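Local coordinates for cellulose 1,4-beta-cellobiosidase (Thermobifida fusca, PDB 4JJJ), which probably hydrolyses the beta-1,4 linkages of cellulose to release cellobiose, using the glycoside hydrolase family 48 domain that makes up this chain, at residues G178-V183 with D557-L562; N201-L206 with G570-G575. The protein carries 1 engineered substitution. All blocks are in the same frame, centred on the assembly; numbering follows the deposited sequence.

Interaction 1: residues G178-V183 with D557-L562; sequences GARESV and DGSEGL. With CA (calcium ion), chain E.
Arg180 and Glu560 meet twice, directly and through a calcium ion, illustrating how a metal can pin two distant loops. The tight part is the ion itself: the backbone O of Arg180 and OE1 of Glu560 each bind calcium at 2.4 Å. The other carboxylate oxygen, OE2 of Glu560, meets the edge of the guanidinium in a salt bridge, 2.9 Å from NH2 of Arg180. OE2 lies close to the guanidinium plane, whereas NH2 comes to it from above the plane of the carboxylate. A bend at chi3 (65°) turns the guanidinium toward this oxygen. Water 1, a calcium ligand, accepts from NE of Arg180 and donates to OE2 of Glu560. With water 2, Glu185 and Asp408, the site has seven ligand atoms, joining three separate loops of the (alpha/alpha)6 domain. An alanine in place of Arg180 would keep the carbonyl ligand but would probably leave OE2 of Glu560 without its charged mate and water 1 less firmly placed. Toward Ser559 the fit is looser: NH2 of Arg180 lies 3.4 Å from O of Ser559, too poorly angled for a hydrogen bond. That carbonyl accepts from water 2 and Asn111. OD1 of Asp557 takes both the N of Ser559 and the N of Glu560, an Asx motif.

Interaction 2: residues N201-L206 with G570-G575; sequences NGYLDL and GTMPNG
Tyr203 reaches the 570-575 turn with the end of its ring, and its nearest neighbour across the contact is a sulfur. OH of Tyr203 lies 3.3 Å from SD of Met572, and CE2 of the same ring is 3.9 Å from that sulfur. SD sits in the plane of the ring, 5.2 Å from the Tyr203 centroid and 86° off the normal, so this is a Met-aromatic contact at the edge, the two side chains crossing at about a right angle. CB of Met572 points away from the tyrosine, but bends at chi2 and chi3 (both -71°) curl the chain back. CD of Pro573 adds a second apolar neighbour, 3.7 Å from OH of Tyr203. That hydroxyl is buried with no hydrogen-bonding partner in the model. The side chain of Pro573 also lies about 4 Å from a bound iron(III) ion.

Outside this shell, backbone turns set both partners. A type II' turn from Asn201 to Leu204, with Gly202 at its positive-phi position, presents Tyr203, whose N is held by Asp193. ND2 of Asn201 bonds OD2 of Asp205 at 3.1 Å, almost straight. On the other segment, a type I turn from Met572 to Gly575 lies in the connection of the hairpin formed by strands 570-571 and 577-578. Ile578 of this hairpin touches both Tyr203 and Met572, the tyrosine also packs on His189 and Pro190 of strand 189-190, and Leu204 lies against strand 216-220.

Overall arrangement
From the N terminus, the chain first lays down 178-183, between strands 170-173 and 189-190, and then 201-206, before strand 208-209. It then runs through 350 residues, including much of the helical scaffold, before returning. The late loop 557-562 closes interaction 1, and 570-575, at the following hairpin, closes interaction 2. The two closures therefore cross rather than nest: early and late segments pair in the same order. Their centres lie 19 Å apart on the same side of the chain's centre, without touching. Together they tie one late region, after helix 519-533, to early loops, one before strand 189-190 and one between strands 192-193 and 208-209, by metal coordination and by apolar contact respectively.

Interaction 1: residues G178-V183 with D557-L562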
ATOM      1  N   GLY A 178     -14.828  -2.629  -6.735  1.00  8.47           N
ATOM      2  CA  GLY A 178     -14.385  -1.890  -7.914  1.00  8.82           C
ATOM      3  C   GLY A 178     -13.948  -0.442  -7.676  1.00  8.62           C
ATOM      4  O   GLY A 178     -13.751   0.043  -6.511  1.00  8.65           O
ATOM      5  N   ALA A 179     -13.678   0.246  -8.757  1.00  7.67           N
ATOM      6  CA  ALA A 179     -13.095   1.529  -8.718  1.00  7.92           C
ATOM      7  C   ALA A 179     -13.795   2.622  -8.025  1.00  6.93           C
ATOM      8  O   ALA A 179     -13.197   3.620  -7.604  1.00  7.57           O
ATOM      9  CB  ALA A 179     -12.749   1.990 -10.148  1.00  7.19           C
ATOM     10  N   ARG A 180     -15.132   2.508  -7.913  1.00  7.77           N
ATOM     11  CA  ARG A 180     -15.923   3.586  -7.381  1.00  7.40           C
ATOM     12  C   ARG A 180     -16.258   3.321  -5.955  1.00  7.09           C
ATOM     13  O   ARG A 180     -16.980   4.076  -5.368  1.00  8.27           O
ATOM     14  CB  ARG A 180     -17.196   3.764  -8.269  1.00  9.08           C
ATOM     15  CG  ARG A 180     -16.856   4.504  -9.553  1.00  9.65           C
ATOM     16  CD  ARG A 180     -18.120   4.955 -10.294  1.00 11.08           C
ATOM     17  NE  ARG A 180     -18.882   5.931  -9.574  1.00 11.28           N
ATOM     18  CZ  ARG A 180     -19.984   6.518 -10.060  1.00 14.32           C
ATOM     19  NH1 ARG A 180     -20.414   6.215 -11.298  1.00 14.34           N
ATOM     20  NH2 ARG A 180     -20.657   7.393  -9.320  1.00 14.52           N
ATOM     21  N   GLU A 181     -15.767   2.234  -5.402  1.00  6.28           N
ATOM     22  CA  GLU A 181     -16.086   1.936  -3.991  1.00  6.34           C
ATOM     23  C   GLU A 181     -14.954   2.602  -3.138  1.00  6.25           C
ATOM     24  O   GLU A 181     -13.858   2.034  -3.024  1.00  7.31           O
ATOM     25  CB  GLU A 181     -16.157   0.442  -3.750  1.00  6.56           C
ATOM     26  CG  GLU A 181     -16.510   0.085  -2.326  1.00  7.79           C
ATOM     27  CD  GLU A 181     -16.288  -1.341  -1.981  1.00  8.21           C
ATOM     28  OE1 GLU A 181     -15.203  -1.938  -2.348  1.00  7.47           O
ATOM     29  OE2 GLU A 181     -17.233  -2.041  -1.435  1.00  8.20           O
ATOM     30  N   SER A 182     -15.260   3.743  -2.531  1.00  6.17           N
ATOM     31  CA  SER A 182     -14.334   4.418  -1.642  1.00  5.44           C
ATOM     32  C   SER A 182     -14.288   3.749  -0.240  1.00  5.15           C
ATOM     33  O   SER A 182     -15.007   2.799   0.072  1.00  5.06           O
ATOM     34  CB  SER A 182     -14.799   5.789  -1.484  1.00  5.79           C
ATOM     35  OG  SER A 182     -15.867   5.910  -0.511  1.00  7.06           O
ATOM     36  N   VAL A 183     -13.344   4.253   0.575  1.00  5.79           N
ATOM     37  CA  VAL A 183     -13.198   3.809   1.998  1.00  5.94           C
ATOM     38  C   VAL A 183     -14.507   3.914   2.735  1.00  5.85           C
ATOM     39  O   VAL A 183     -14.785   3.208   3.712  1.00  5.88           O
ATOM     40  CB  VAL A 183     -12.070   4.648   2.657  1.00  6.43           C
ATOM     41  CG1 VAL A 183     -12.443   6.124   2.691  1.00  6.92           C
ATOM     42  CG2 VAL A 183     -11.669   4.047   4.002  1.00  6.55           C
ATOM     43  N   ASP A 557     -27.536   6.343  -3.032  1.00 13.11           N
ATOM     44  CA  ASP A 557     -28.443   7.288  -3.689  1.00 12.32           C
ATOM     45  C   ASP A 557     -28.560   6.963  -5.150  1.00 12.11           C
ATOM     46  O   ASP A 557     -29.017   7.807  -5.944  1.00 15.40           O
ATOM     47  CB  ASP A 557     -27.994   8.764  -3.462  1.00 11.81           C
ATOM     48  CG  ASP A 557     -26.651   9.070  -4.125  1.00 13.92           C
ATOM     49  OD1 ASP A 557     -26.223   8.235  -4.937  1.00 13.46           O
ATOM     50  OD2 ASP A 557     -26.069  10.071  -3.675  1.00 16.16           O
ATOM     51  N   GLY A 558     -28.105   5.781  -5.544  1.00 13.71           N
ATOM     52  CA  GLY A 558     -28.044   5.409  -6.931  1.00 14.42           C
ATOM     53  C   GLY A 558     -26.703   5.609  -7.621  1.00 14.99           C
ATOM     54  O   GLY A 558     -26.528   5.135  -8.729  1.00 14.80           O
ATOM     55  N   SER A 559     -25.758   6.307  -6.993  1.00 13.82           N
ATOM     56  CA  SER A 559     -24.369   6.392  -7.489  1.00 13.19           C
ATOM     57  C   SER A 559     -23.317   6.446  -6.393  1.00 13.12           C
ATOM     58  O   SER A 559     -22.228   5.953  -6.652  1.00 11.09           O
ATOM     59  CB  SER A 559     -24.157   7.550  -8.395  1.00 16.88           C
ATOM     60  OG  SER A 559     -24.548   8.676  -7.777  1.00 22.31           O
ATOM     61  N   GLU A 560     -23.660   7.022  -5.234  1.00 10.63           N
ATOM     62  CA  GLU A 560     -22.728   7.176  -4.110  1.00  9.78           C
ATOM     63  C   GLU A 560     -23.386   6.703  -2.834  1.00 10.55           C
ATOM     64  O   GLU A 560     -24.653   6.731  -2.694  1.00 11.17           O
ATOM     65  CB  GLU A 560     -22.208   8.582  -4.017  1.00  9.65           C
ATOM     66  CG  GLU A 560     -21.620   9.130  -5.313  1.00  9.80           C
ATOM     67  CD  GLU A 560     -20.286   8.486  -5.674  1.00  9.66           C
ATOM     68  OE1 GLU A 560     -19.706   7.821  -4.816  1.00  9.65           O
ATOM     69  OE2 GLU A 560     -19.897   8.684  -6.860  1.00 11.32           O
ATOM     70  N   GLY A 561     -22.570   6.357  -1.818  1.00  9.94           N
ATOM     71  CA  GLY A 561     -23.066   5.878  -0.530  1.00  9.50           C
ATOM     72  C   GLY A 561     -22.992   4.400  -0.432  1.00  9.88           C
ATOM     73  O   GLY A 561     -22.603   3.712  -1.385  1.00  9.25           O
ATOM     74  N   LEU A 562     -23.395   3.849   0.706  1.00  9.26           N
ATOM     75  CA  LEU A 562     -23.227   2.416   0.959  1.00  8.83           C
ATOM     76  C   LEU A 562     -24.266   1.599   0.257  1.00 10.94           C
ATOM     77  O   LEU A 562     -25.483   1.733   0.543  1.00 11.77           O
ATOM     78  CB  LEU A 562     -23.313   2.163   2.472  1.00  8.47           C
ATOM     79  CG  LEU A 562     -23.203   0.705   2.867  1.00  8.88           C
ATOM     80  CD1 LEU A 562     -21.996  -0.010   2.259  1.00  8.30           C
ATOM     81  CD2 LEU A 562     -23.294   0.605   4.336  1.00  9.76           C
TER
HETATM   82 CA    CA E 704     -18.227   5.987  -4.745  1.00  8.03          CA
HETATM   83  O   HOH W   1     -17.807   6.959  -7.025  1.00  8.78           O
HETATM   84  O   HOH W   2     -20.022   4.821  -5.697  1.00  8.96           O

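Interaction 2: residues N201-L206 with G570-G575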
ATOM      1  N   ASN A 201     -24.713 -16.919   3.717  1.00 11.34           N
ATOM      2  CA  ASN A 201     -23.476 -17.281   3.099  1.00 10.71           C
ATOM      3  C   ASN A 201     -22.347 -16.311   3.545  1.00  9.69           C
ATOM      4  O   ASN A 201     -21.478 -15.956   2.764  1.00 11.30           O
ATOM      5  CB  ASN A 201     -23.629 -17.164   1.626  1.00 11.74           C
ATOM      6  CG  ASN A 201     -24.754 -18.108   1.088  1.00 12.52           C
ATOM      7  OD1 ASN A 201     -24.698 -19.330   1.414  1.00 12.86           O
ATOM      8  ND2 ASN A 201     -25.680 -17.611   0.320  1.00 15.60           N
ATOM      9  N   GLY A 202     -22.427 -15.923   4.789  1.00  9.33           N
ATOM     10  CA  GLY A 202     -21.424 -14.964   5.364  1.00  9.54           C
ATOM     11  C   GLY A 202     -21.579 -13.666   4.597  1.00  9.26           C
ATOM     12  O   GLY A 202     -22.660 -13.044   4.359  1.00 10.14           O
ATOM     13  N   TYR A 203     -20.421 -13.157   4.122  1.00  9.29           N
ATOM     14  CA  TYR A 203     -20.434 -11.959   3.341  1.00  8.86           C
ATOM     15  C   TYR A 203     -20.203 -12.236   1.843  1.00  8.69           C
ATOM     16  O   TYR A 203     -20.184 -11.328   1.051  1.00  7.72           O
ATOM     17  CB  TYR A 203     -19.293 -11.026   3.819  1.00  8.59           C
ATOM     18  CG  TYR A 203     -19.535 -10.459   5.236  1.00  7.67           C
ATOM     19  CD1 TYR A 203     -19.343 -11.259   6.349  1.00  7.73           C
ATOM     20  CD2 TYR A 203     -19.906  -9.110   5.408  1.00  7.99           C
ATOM     21  CE1 TYR A 203     -19.555 -10.749   7.597  1.00  8.59           C
ATOM     22  CE2 TYR A 203     -20.136  -8.589   6.660  1.00  8.47           C
ATOM     23  CZ  TYR A 203     -19.934  -9.426   7.755  1.00  7.91           C
ATOM     24  OH  TYR A 203     -20.094  -8.916   9.070  1.00  9.63           O
ATOM     25  N   LEU A 204     -20.070 -13.540   1.472  1.00 10.32           N
ATOM     26  CA  LEU A 204     -19.486 -13.864   0.176  1.00 10.35           C
ATOM     27  C   LEU A 204     -20.382 -13.342  -0.956  1.00 10.43           C
ATOM     28  O   LEU A 204     -19.866 -12.868  -2.026  1.00  9.81           O
ATOM     29  CB  LEU A 204     -19.328 -15.354   0.017  1.00 11.25           C
ATOM     30  CG  LEU A 204     -18.470 -16.036   0.996  1.00 11.60           C
ATOM     31  CD1 LEU A 204     -18.442 -17.526   0.758  1.00 12.89           C
ATOM     32  CD2 LEU A 204     -17.031 -15.436   0.960  1.00 11.70           C
ATOM     33  N   ASP A 205     -21.705 -13.448  -0.785  1.00 10.03           N
ATOM     34  CA  ASP A 205     -22.592 -13.093  -1.809  1.00 10.78           C
ATOM     35  C   ASP A 205     -22.970 -11.663  -1.898  1.00  9.31           C
ATOM     36  O   ASP A 205     -23.880 -11.310  -2.688  1.00 11.07           O
ATOM     37  CB  ASP A 205     -23.870 -14.016  -1.807  1.00 10.96           C
ATOM     38  CG  ASP A 205     -24.624 -14.027  -0.456  1.00 13.03           C
ATOM     39  OD1 ASP A 205     -24.207 -13.328   0.470  1.00 12.75           O
ATOM     40  OD2 ASP A 205     -25.747 -14.640  -0.396  1.00 12.76           O
ATOM     41  N   LEU A 206     -22.247 -10.756  -1.180  1.00  8.93           N
ATOM     42  CA  LEU A 206     -22.324  -9.340  -1.477  1.00  9.25           C
ATOM     43  C   LEU A 206     -21.435  -9.062  -2.723  1.00  7.98           C
ATOM     44  O   LEU A 206     -21.561  -8.071  -3.362  1.00  9.34           O
ATOM     45  CB  LEU A 206     -21.703  -8.588  -0.273  1.00  9.21           C
ATOM     46  CG  LEU A 206     -22.529  -8.579   1.011  1.00  9.44           C
ATOM     47  CD1 LEU A 206     -21.708  -8.122   2.218  1.00 10.62           C
ATOM     48  CD2 LEU A 206     -23.684  -7.671   0.868  1.00 10.02           C
ATOM     49  N   GLY A 570     -28.226  -9.177   6.638  1.00 12.43           N
ATOM     50  CA  GLY A 570     -27.269  -9.810   7.469  1.00 12.52           C
ATOM     51  C   GLY A 570     -26.930  -8.902   8.637  1.00 11.12           C
ATOM     52  O   GLY A 570     -27.408  -7.743   8.686  1.00 12.36           O
ATOM     53  N   THR A 571     -26.097  -9.385   9.526  1.00 10.78           N
ATOM     54  CA  THR A 571     -25.665  -8.524  10.639  1.00 10.48           C
ATOM     55  C   THR A 571     -24.115  -8.596  10.768  1.00 10.16           C
ATOM     56  O   THR A 571     -23.506  -9.645  10.560  1.00 11.13           O
ATOM     57  CB  THR A 571     -26.293  -8.945  11.972  1.00 12.43           C
ATOM     58  OG1 THR A 571     -26.035 -10.329  12.199  1.00 13.84           O
ATOM     59  CG2 THR A 571     -27.749  -8.643  11.926  1.00 14.87           C
ATOM     60  N   MET A 572     -23.549  -7.492  11.261  1.00 10.23           N
ATOM     61  CA  MET A 572     -22.169  -7.469  11.650  1.00 10.36           C
ATOM     62  C   MET A 572     -22.071  -8.221  12.973  1.00 11.08           C
ATOM     63  O   MET A 572     -23.131  -8.506  13.625  1.00 11.52           O
ATOM     64  CB  MET A 572     -21.696  -6.011  11.822  1.00 10.34           C
ATOM     65  CG  MET A 572     -21.847  -5.183  10.548  1.00  8.96           C
ATOM     66  SD  MET A 572     -20.670  -5.635   9.217  1.00 11.19           S
ATOM     67  CE  MET A 572     -19.113  -5.048   9.841  1.00 10.56           C
ATOM     68  N   PRO A 573     -20.859  -8.478  13.461  1.00  9.53           N
ATOM     69  CA  PRO A 573     -20.735  -9.153  14.755  1.00 10.11           C
ATOM     70  C   PRO A 573     -21.396  -8.490  15.937  1.00 11.18           C
ATOM     71  O   PRO A 573     -21.848  -9.205  16.841  1.00 12.58           O
ATOM     72  CB  PRO A 573     -19.217  -9.275  14.935  1.00  9.64           C
ATOM     73  CG  PRO A 573     -18.719  -9.393  13.524  1.00  9.66           C
ATOM     74  CD  PRO A 573     -19.579  -8.514  12.701  1.00  9.11           C
ATOM     75  N   ASN A 574     -21.444  -7.175  15.965  1.00 10.71           N
ATOM     76  CA  ASN A 574     -22.129  -6.428  17.009  1.00 10.88           C
ATOM     77  C   ASN A 574     -23.620  -6.340  16.811  1.00 10.31           C
ATOM     78  O   ASN A 574     -24.307  -5.604  17.588  1.00 11.19           O
ATOM     79  CB  ASN A 574     -21.487  -5.092  17.150  1.00 10.39           C
ATOM     80  CG  ASN A 574     -21.835  -4.142  16.029  1.00 10.29           C
ATOM     81  OD1 ASN A 574     -22.378  -4.499  14.958  1.00 10.37           O
ATOM     82  ND2 ASN A 574     -21.526  -2.862  16.274  1.00 10.41           N
ATOM     83  N   GLY A 575     -24.161  -7.003  15.810  1.00 10.41           N
ATOM     84  CA  GLY A 575     -25.605  -6.942  15.529  1.00 10.78           C
ATOM     85  C   GLY A 575     -26.048  -5.814  14.588  1.00 10.21           C
ATOM     86  O   GLY A 575     -27.223  -5.723  14.227  1.00 11.35           O
TER